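Side-chain contact in purine nucleoside phosphorylase (Thermus thermophilus, PDB 6TK9), which probably catalyses the reversible phosphorolysis of purine nucleosides such as inosine and guanosine, releasing the free base and ribose 1-phosphate: residues Phe191-Arg194 with Ala195-Arg198. Residues are numbered along the deposited sequence; the frame is centred on the assembly and turned at random.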
ATOM      1  N   PHE A 191      -3.303   9.569 -22.428  1.00 34.71           N
ATOM      2  CA  PHE A 191      -2.797   8.345 -21.759  1.00 35.26           C
ATOM      3  C   PHE A 191      -2.430   8.731 -20.313  1.00 34.81           C
ATOM      4  O   PHE A 191      -2.309   9.913 -20.005  1.00 34.82           O
ATOM      5  CB  PHE A 191      -1.662   7.691 -22.561  1.00 34.72           C
ATOM      6  CG  PHE A 191      -2.081   6.910 -23.789  1.00 36.32           C
ATOM      7  CD1 PHE A 191      -2.867   5.771 -23.683  1.00 35.21           C
ATOM      8  CD2 PHE A 191      -1.669   7.304 -25.065  1.00 41.00           C
ATOM      9  CE1 PHE A 191      -3.229   5.049 -24.812  1.00 37.22           C
ATOM     10  CE2 PHE A 191      -2.039   6.586 -26.196  1.00 36.81           C
ATOM     11  CZ  PHE A 191      -2.825   5.464 -26.067  1.00 37.52           C
ATOM     12  N   ALA A 192      -2.313   7.741 -19.437  1.00 32.74           N
ATOM     13  CA  ALA A 192      -1.979   7.905 -18.016  1.00 31.65           C
ATOM     14  C   ALA A 192      -0.568   8.491 -17.889  1.00 31.97           C
ATOM     15  O   ALA A 192       0.285   8.118 -18.697  1.00 30.75           O
ATOM     16  CB  ALA A 192      -2.070   6.564 -17.344  1.00 33.69           C
ATOM     17  N   SER A 193      -0.349   9.375 -16.903  1.00 32.11           N
ATOM     18  CA  SER A 193       0.997   9.772 -16.420  1.00 34.10           C
ATOM     19  C   SER A 193       1.665   8.534 -15.817  1.00 36.45           C
ATOM     20  O   SER A 193       0.945   7.548 -15.500  1.00 35.84           O
ATOM     21  CB  SER A 193       0.943  10.873 -15.400  1.00 33.11           C
ATOM     22  OG  SER A 193       0.585  10.350 -14.117  1.00 36.72           O
ATOM     23  N   ARG A 194       2.986   8.601 -15.630  1.00 37.44           N
ATOM     24  CA  ARG A 194       3.757   7.564 -14.911  1.00 36.47           C
ATOM     25  C   ARG A 194       3.083   7.321 -13.552  1.00 37.43           C
ATOM     26  O   ARG A 194       2.750   6.154 -13.257  1.00 39.72           O
ATOM     27  CB  ARG A 194       5.225   7.977 -14.806  1.00 39.46           C
ATOM     28  CG  ARG A 194       5.975   7.941 -16.130  1.00 44.20           C
ATOM     29  CD  ARG A 194       7.469   8.007 -15.895  1.00 50.00           C
ATOM     30  NE  ARG A 194       8.248   8.241 -17.103  1.00 55.85           N
ATOM     31  CZ  ARG A 194       8.656   7.306 -17.956  1.00 57.29           C
ATOM     32  NH1 ARG A 194       8.357   6.031 -17.768  1.00 59.02           N
ATOM     33  NH2 ARG A 194       9.357   7.659 -19.017  1.00 59.39           N
ATOM     34  N   ALA A 195       2.818   8.383 -12.789  1.00 32.85           N
ATOM     35  CA  ALA A 195       2.285   8.312 -11.414  1.00 31.52           C
ATOM     36  C   ALA A 195       0.877   7.719 -11.432  1.00 35.21           C
ATOM     37  O   ALA A 195       0.562   6.933 -10.510  1.00 35.48           O
ATOM     38  CB  ALA A 195       2.299   9.677 -10.788  1.00 34.34           C
ATOM     39  N   GLU A 196       0.067   8.057 -12.445  1.00 36.55           N
ATOM     40  CA  GLU A 196      -1.282   7.460 -12.618  1.00 35.01           C
ATOM     41  C   GLU A 196      -1.136   5.962 -12.911  1.00 36.03           C
ATOM     42  O   GLU A 196      -1.907   5.177 -12.319  1.00 36.00           O
ATOM     43  CB  GLU A 196      -2.065   8.164 -13.718  1.00 36.24           C
ATOM     44  CG  GLU A 196      -2.675   9.478 -13.282  1.00 37.55           C
ATOM     45  CD  GLU A 196      -3.093  10.390 -14.430  1.00 40.06           C
ATOM     46  OE1 GLU A 196      -2.553  10.193 -15.553  1.00 42.08           O
ATOM     47  OE2 GLU A 196      -3.974  11.282 -14.212  1.00 37.36           O
ATOM     48  N   LEU A 197      -0.190   5.548 -13.763  1.00 36.29           N
ATOM     49  CA  LEU A 197      -0.020   4.099 -14.048  1.00 38.09           C
ATOM     50  C   LEU A 197       0.347   3.395 -12.738  1.00 42.14           C
ATOM     51  O   LEU A 197      -0.267   2.336 -12.433  1.00 43.17           O
ATOM     52  CB  LEU A 197       1.052   3.854 -15.107  1.00 39.20           C
ATOM     53  CG  LEU A 197       0.717   4.246 -16.547  1.00 39.79           C
ATOM     54  CD1 LEU A 197       1.933   3.989 -17.435  1.00 34.27           C
ATOM     55  CD2 LEU A 197      -0.508   3.496 -17.070  1.00 40.44           C
ATOM     56  N   ARG A 198       1.294   3.970 -11.987  1.00 43.91           N
ATOM     57  CA  ARG A 198       1.768   3.395 -10.705  1.00 44.90           C
ATOM     58  C   ARG A 198       0.568   3.298  -9.773  1.00 41.05           C
ATOM     59  O   ARG A 198       0.367   2.223  -9.191  1.00 35.37           O
ATOM     60  CB  ARG A 198       2.889   4.216 -10.064  1.00 51.93           C
ATOM     61  CG  ARG A 198       3.653   3.431  -9.006  1.00 64.71           C
ATOM     62  CD  ARG A 198       4.782   4.211  -8.354  1.00 78.98           C
ATOM     63  NE  ARG A 198       5.164   3.627  -7.068  1.00 88.40           N
ATOM     64  CZ  ARG A 198       5.498   4.312  -5.973  1.00 99.33           C
ATOM     65  NH1 ARG A 198       5.487   5.638  -5.970  1.00 97.13           N
ATOM     66  NH2 ARG A 198       5.828   3.660  -4.870  1.00101.54           N
TER
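Ser-193 and Glu-196 meet in a local helix-capping contact, at the place where the loop following strand 179-185 turns into helix 194-202, against a second subunit. Ser-193 is the N-cap: its OG accepts from Glu-196 N at 2.9 Å, replacing the carbonyl that the first turn of a helix lacks. The short serine side chain suits this position because a chi1 of 79° tucks the hydroxyl over the backbone, flanked by N and C, and faces it to the opening turn. Glu-196 returns the bond. The glutamate, stretched out past CG, carries OE1 back to Ser-193 N at 2.7 Å, a nearly straight bond (168°) that reaches the carboxylate on its anti side, 16° out of plane. These reciprocal bonds form a capping box, which ties the last loop residue to the third residue of the helix. With Glu-196 cut back to an alanine, the backbone N of Ser-193 would probably lose its carboxylate mate, and Asn-133 N of the second subunit the partner it finds in OE2. The carboxylate of Glu-196, held at the N-terminal end of helix 194-202, is also probably stabilised by the helix dipole. Regular helical bonding follows at once, Leu-197 N to Ser-193 O at 2.9 Å and Arg-198 N to Arg-194 O. On the apolar side, Leu-197 CD2 packs on the methyl CB of Ala-192 at 3.5 Å; both residues also touch Ile-208 of strand 207-209, where a small alanine lets the leucine come close. The second subunit shares the cap, its Tyr-131 O bonding Ser-193 OG and its Asp-130 OD2 accepting from Ala-195 N, while Arg-194, long enough to leave the turn, bonds Pro-238 O and Arg-240 O through NH1 and forms a salt bridge through NH2 with Glu-157 of that subunit.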